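Extracellular protein containing a SCP domain (Bacillus anthracis, PDB 4IFA) is an extracellular protein of unknown function that carries an SCP (CAP-family) domain and has been considered a vaccine candidate linked to virulence. Local coordinates at residues I251-D256 with N260-H265; G274-R279 with A287-A292. All coordinates share one frame; numbering follows the deposited sequence.

Contact 1: residues I251-D256 with N260-H265; sequences IGHSKD and NNYFSH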
# COMPACT_ATOMS: atom_id res chain seq x y z
N ILE A 251 16.70 -1.22 -6.69
CA ILE A 251 16.19 -2.05 -7.79
C ILE A 251 17.16 -3.21 -8.07
O ILE A 251 16.76 -4.36 -8.24
CB ILE A 251 16.03 -1.26 -9.08
CG1 ILE A 251 14.92 -0.21 -8.97
CG2 ILE A 251 15.70 -2.18 -10.25
CD1 ILE A 251 14.85 0.71 -10.20
N GLY A 252 18.45 -2.88 -8.11
CA GLY A 252 19.46 -3.92 -8.31
C GLY A 252 19.43 -5.01 -7.25
O GLY A 252 19.61 -6.20 -7.54
N HIS A 253 19.20 -4.64 -6.00
CA HIS A 253 19.11 -5.62 -4.93
C HIS A 253 17.88 -6.50 -5.07
O HIS A 253 17.94 -7.73 -4.88
CB HIS A 253 19.21 -4.95 -3.57
CG HIS A 253 19.37 -5.93 -2.46
ND1 HIS A 253 20.41 -6.83 -2.43
CD2 HIS A 253 18.59 -6.22 -1.40
CE1 HIS A 253 20.28 -7.60 -1.37
NE2 HIS A 253 19.20 -7.24 -0.72
N SER A 254 16.74 -5.88 -5.35
CA SER A 254 15.51 -6.65 -5.55
C SER A 254 15.68 -7.68 -6.68
O SER A 254 15.27 -8.85 -6.56
CB SER A 254 14.36 -5.70 -5.88
OG SER A 254 13.98 -4.98 -4.71
N LYS A 255 16.32 -7.26 -7.77
CA LYS A 255 16.57 -8.14 -8.92
C LYS A 255 17.53 -9.27 -8.55
O LYS A 255 17.32 -10.43 -8.94
CB LYS A 255 17.11 -7.33 -10.10
CG LYS A 255 17.44 -8.16 -11.34
CD LYS A 255 17.75 -7.26 -12.50
CE LYS A 255 18.54 -7.96 -13.61
NZ LYS A 255 18.00 -9.22 -14.08
N ASP A 256 18.57 -8.96 -7.79
CA ASP A 256 19.56 -9.97 -7.36
C ASP A 256 18.88 -11.04 -6.50
O ASP A 256 19.07 -12.25 -6.69
CB ASP A 256 20.68 -9.25 -6.61
CG ASP A 256 21.79 -10.16 -6.16
OD1 ASP A 256 22.07 -11.16 -6.87
OD2 ASP A 256 22.40 -9.86 -5.11
N ASN A 260 18.75 -14.80 -7.97
CA ASN A 260 19.62 -15.73 -7.26
C ASN A 260 19.02 -16.44 -6.07
O ASN A 260 19.73 -17.07 -5.28
CB ASN A 260 20.94 -14.98 -6.98
CG ASN A 260 21.68 -14.66 -8.26
OD1 ASN A 260 21.96 -15.55 -9.06
ND2 ASN A 260 21.93 -13.36 -8.50
N ASN A 261 17.69 -16.39 -5.96
CA ASN A 261 16.99 -17.24 -5.00
C ASN A 261 17.46 -17.17 -3.56
O ASN A 261 17.70 -18.18 -2.91
CB ASN A 261 16.97 -18.66 -5.54
CG ASN A 261 16.18 -18.73 -6.79
OD1 ASN A 261 14.96 -18.79 -6.74
ND2 ASN A 261 16.86 -18.68 -7.94
N TYR A 262 17.59 -15.92 -3.09
CA TYR A 262 17.91 -15.67 -1.69
C TYR A 262 17.12 -14.44 -1.22
O TYR A 262 16.55 -13.70 -2.00
CB TYR A 262 19.41 -15.50 -1.47
CG TYR A 262 19.91 -14.12 -1.83
CD1 TYR A 262 20.02 -13.15 -0.85
CD2 TYR A 262 20.24 -13.77 -3.14
CE1 TYR A 262 20.43 -11.87 -1.15
CE2 TYR A 262 20.67 -12.49 -3.47
CZ TYR A 262 20.74 -11.53 -2.46
OH TYR A 262 21.16 -10.24 -2.73
N PHE A 263 17.07 -14.28 0.10
CA PHE A 263 16.38 -13.15 0.70
C PHE A 263 17.21 -12.77 1.90
O PHE A 263 17.20 -13.46 2.93
CB PHE A 263 14.94 -13.51 1.07
CG PHE A 263 14.16 -12.34 1.64
CD1 PHE A 263 13.43 -11.53 0.81
CD2 PHE A 263 14.19 -12.07 2.99
CE1 PHE A 263 12.70 -10.46 1.35
CE2 PHE A 263 13.45 -10.99 3.53
CZ PHE A 263 12.74 -10.21 2.68
N SER A 264 17.97 -11.68 1.76
CA SER A 264 18.89 -11.22 2.80
C SER A 264 19.34 -9.81 2.51
O SER A 264 19.28 -9.36 1.38
CB SER A 264 20.16 -12.10 2.79
OG SER A 264 21.08 -11.80 3.84
N HIS A 265 19.81 -9.14 3.54
CA HIS A 265 20.48 -7.85 3.37
C HIS A 265 21.84 -8.00 2.69
O HIS A 265 22.38 -7.05 2.13
CB HIS A 265 20.72 -7.19 4.74
CG HIS A 265 19.47 -6.76 5.43
ND1 HIS A 265 18.62 -5.80 4.92
CD2 HIS A 265 18.96 -7.11 6.64
CE1 HIS A 265 17.63 -5.61 5.78
NE2 HIS A 265 17.83 -6.37 6.84

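Contact 2: residues G274-R279 with A287-A292; sequences GDRLQR and AGENIA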
# COMPACT_ATOMS: atom_id res chain seq x y z
N GLY A 274 26.11 -1.30 2.33
CA GLY A 274 27.17 -0.31 2.12
C GLY A 274 27.92 -0.53 0.80
O GLY A 274 28.19 0.43 0.06
N ASP A 275 28.30 -1.78 0.52
CA ASP A 275 28.98 -2.08 -0.74
C ASP A 275 28.12 -1.68 -1.95
O ASP A 275 28.61 -1.12 -2.91
CB ASP A 275 29.28 -3.59 -0.85
CG ASP A 275 30.29 -4.09 0.17
OD1 ASP A 275 31.14 -3.29 0.66
OD2 ASP A 275 30.32 -5.31 0.45
N ARG A 276 26.82 -2.00 -1.88
CA ARG A 276 25.94 -1.70 -2.99
C ARG A 276 25.79 -0.18 -3.24
O ARG A 276 25.74 0.29 -4.40
CB ARG A 276 24.58 -2.34 -2.76
CG ARG A 276 24.61 -3.87 -2.72
CD ARG A 276 23.21 -4.43 -2.74
NE ARG A 276 22.38 -4.22 -1.55
CZ ARG A 276 22.40 -5.00 -0.46
NH1 ARG A 276 23.29 -5.99 -0.35
NH2 ARG A 276 21.55 -4.79 0.53
N LEU A 277 25.59 0.56 -2.16
CA LEU A 277 25.41 2.02 -2.26
C LEU A 277 26.67 2.68 -2.84
O LEU A 277 26.58 3.52 -3.75
CB LEU A 277 25.00 2.63 -0.91
CG LEU A 277 23.57 2.29 -0.46
CD1 LEU A 277 23.45 2.64 1.03
CD2 LEU A 277 22.52 2.99 -1.32
N GLN A 278 27.82 2.29 -2.33
CA GLN A 278 29.09 2.75 -2.85
C GLN A 278 29.21 2.45 -4.36
O GLN A 278 29.68 3.29 -5.15
CB GLN A 278 30.24 2.08 -2.09
CG GLN A 278 31.63 2.55 -2.51
CD GLN A 278 32.75 1.77 -1.83
OE1 GLN A 278 32.68 0.53 -1.68
NE2 GLN A 278 33.83 2.47 -1.48
N ARG A 279 28.86 1.23 -4.77
CA ARG A 279 28.91 0.85 -6.18
C ARG A 279 28.00 1.72 -7.06
O ARG A 279 28.34 2.00 -8.22
CB ARG A 279 28.56 -0.65 -6.33
CG ARG A 279 28.79 -1.24 -7.69
CD ARG A 279 28.55 -2.74 -7.70
NE ARG A 279 29.47 -3.49 -6.83
CZ ARG A 279 29.15 -4.14 -5.70
NH1 ARG A 279 27.92 -4.21 -5.26
NH2 ARG A 279 30.10 -4.74 -5.00
N ALA A 287 22.84 4.64 6.54
CA ALA A 287 21.95 3.91 5.64
C ALA A 287 21.20 2.82 6.39
O ALA A 287 21.66 2.32 7.43
CB ALA A 287 22.70 3.30 4.49
N GLY A 288 20.04 2.49 5.86
CA GLY A 288 19.21 1.39 6.38
C GLY A 288 18.43 0.76 5.25
O GLY A 288 18.25 1.36 4.21
N GLU A 289 17.98 -0.48 5.45
CA GLU A 289 17.25 -1.20 4.42
C GLU A 289 16.09 -2.01 4.95
O GLU A 289 16.24 -2.68 5.96
CB GLU A 289 18.19 -2.16 3.70
CG GLU A 289 17.54 -3.14 2.70
CD GLU A 289 18.61 -3.88 1.93
OE1 GLU A 289 19.12 -4.91 2.44
OE2 GLU A 289 18.95 -3.40 0.84
N ASN A 290 14.96 -1.96 4.23
CA ASN A 290 13.87 -2.89 4.46
C ASN A 290 13.67 -3.68 3.16
O ASN A 290 13.61 -3.09 2.09
CB ASN A 290 12.53 -2.20 4.80
CG ASN A 290 12.51 -1.60 6.17
OD1 ASN A 290 13.25 -2.03 7.06
ND2 ASN A 290 11.60 -0.64 6.39
N ILE A 291 13.51 -4.99 3.29
CA ILE A 291 13.24 -5.88 2.17
C ILE A 291 11.96 -6.68 2.42
O ILE A 291 11.58 -6.96 3.56
CB ILE A 291 14.44 -6.85 1.83
CG1 ILE A 291 14.96 -7.54 3.08
CG2 ILE A 291 15.55 -6.06 1.12
CD1 ILE A 291 16.06 -8.60 2.78
N ALA A 292 11.25 -6.98 1.32
CA ALA A 292 10.03 -7.78 1.35
C ALA A 292 9.90 -8.55 0.06
O ALA A 292 10.37 -8.13 -0.99
CB ALA A 292 8.81 -6.86 1.46
O HOH W 1 20.13 -2.44 -1.65

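Contact 1: residues I251-D256 with N260-H265
The C-terminal end of helix 244-260 and the loop that leaves it meet here, within the alpha/beta fold of the SCP domain. The helix closes with a Schellman motif: Asn261 has positive phi and is the first residue to leave helical geometry. In the last turn Asn260 N donates to Asp256 O over 2.9 Å. The Asn260 side chain then folds back onto the same helix. Asn260 ND2 donates to Asp256 OD1 at 2.7 Å, meeting the oxygen nearly along its C-O bond. The amide and carboxylate planes are 74° apart. Asp256 reaches both partners because its CG lies anti to the backbone N (chi1 -178°), which sends the carboxylate toward Asn260 and Tyr262. The second oxygen, Asp256 OD2, accepts from Tyr262 OH at 2.7 Å. The hydroxyl comes from well above the carboxylate plane. Ser267 OG also bonds OD2, so the buried carboxylate is gripped by three side chains. This should favour its ionised form. The Tyr262 ring turns back toward the helix, with CG lying between the backbone N and the carbonyl carbon. Tyr262 CE2 passes 3.6 Å from Asp256 O. Met257 and Pro268 also pack on Tyr262. One helical turn earlier, His253 reaches the outgoing loop. Its imidazole and the tyrosine side chain cross at about a right angle, with His253 CE1 3.1 Å from Tyr262 OH. The loop passes on to His265, whose ND1 bonds Glu289 of strand 286-293. His253 NE2 donates to Ser264 O at 3.0 Å. That bond is bent, with an N-H...O angle of 139°, but the oxygen lies almost exactly in the imidazole plane.

Contact 2: residues G274-R279 with A287-A292
Segment 274-279 is the main part of a short helix, and 287-292 lies on an outermost strand of the mixed sheet of the SCP domain; no backbone bond joins the two, so side chains bridge them. Arg276 and Glu289 carry the polar half. Arg276 NH2 donates to Glu289 OE2 at 3.0 Å in a salt bridge, with an N-H...O angle of 147°. Arg276 NH2 also lies 3.1 Å from Glu289 OE1, so it sits close to both carboxylate oxygens. The guanidinium and carboxylate planes are only 5° apart. OE2 is met on its syn side, close to the carboxylate plane. The arginine chain bends at chi3 (-69°), which turns its flat end to the carboxylate. Glu289 is extended beyond CG and stretches out from the strand. A water reinforces the bridge: it accepts from Arg276 NE and donates to Glu289 OE2, both at 2.9 Å. OE2 thus receives both the direct and the water-mediated bond. The rest of each charged group is tied to His265, with Arg276 NH1 on its backbone oxygen and Glu289 OE1 on its ND1. The apolar half is smaller. Leu277 CD1 touches Ala287 CB at 3.6 Å, a single methyl-to-methyl contact. Val282 and Phe284, from the connection between helix and strand, also pack on Leu277. In CAP-family proteins a histidine and glutamate cluster often lines the central cleft, and the grouping here is consistent with such a site, though its role is not established. The salt bridge, the water and the bonds to His265 probably limit rotation of both groups, consistent with their near coplanarity.

Contacts 1 and 2 follow one another along the chain, their centres about 11 Å apart. Contact 1 is local and partly buried, joining a helix end to its own outgoing loop, with exposed residues at its margin. Contact 2 is buried and joins a separate short helix to a sheet edge. The first relies on side-chain and backbone donors serving one carboxylate and two backbone oxygens. The second pairs full opposite charges and adds a small methyl contact, so apolar packing enters only there. His265 is the residue through which they meet. His253 of contact 1 also packs on the Arg276 guanidinium, and Ser264 packs on Ile291.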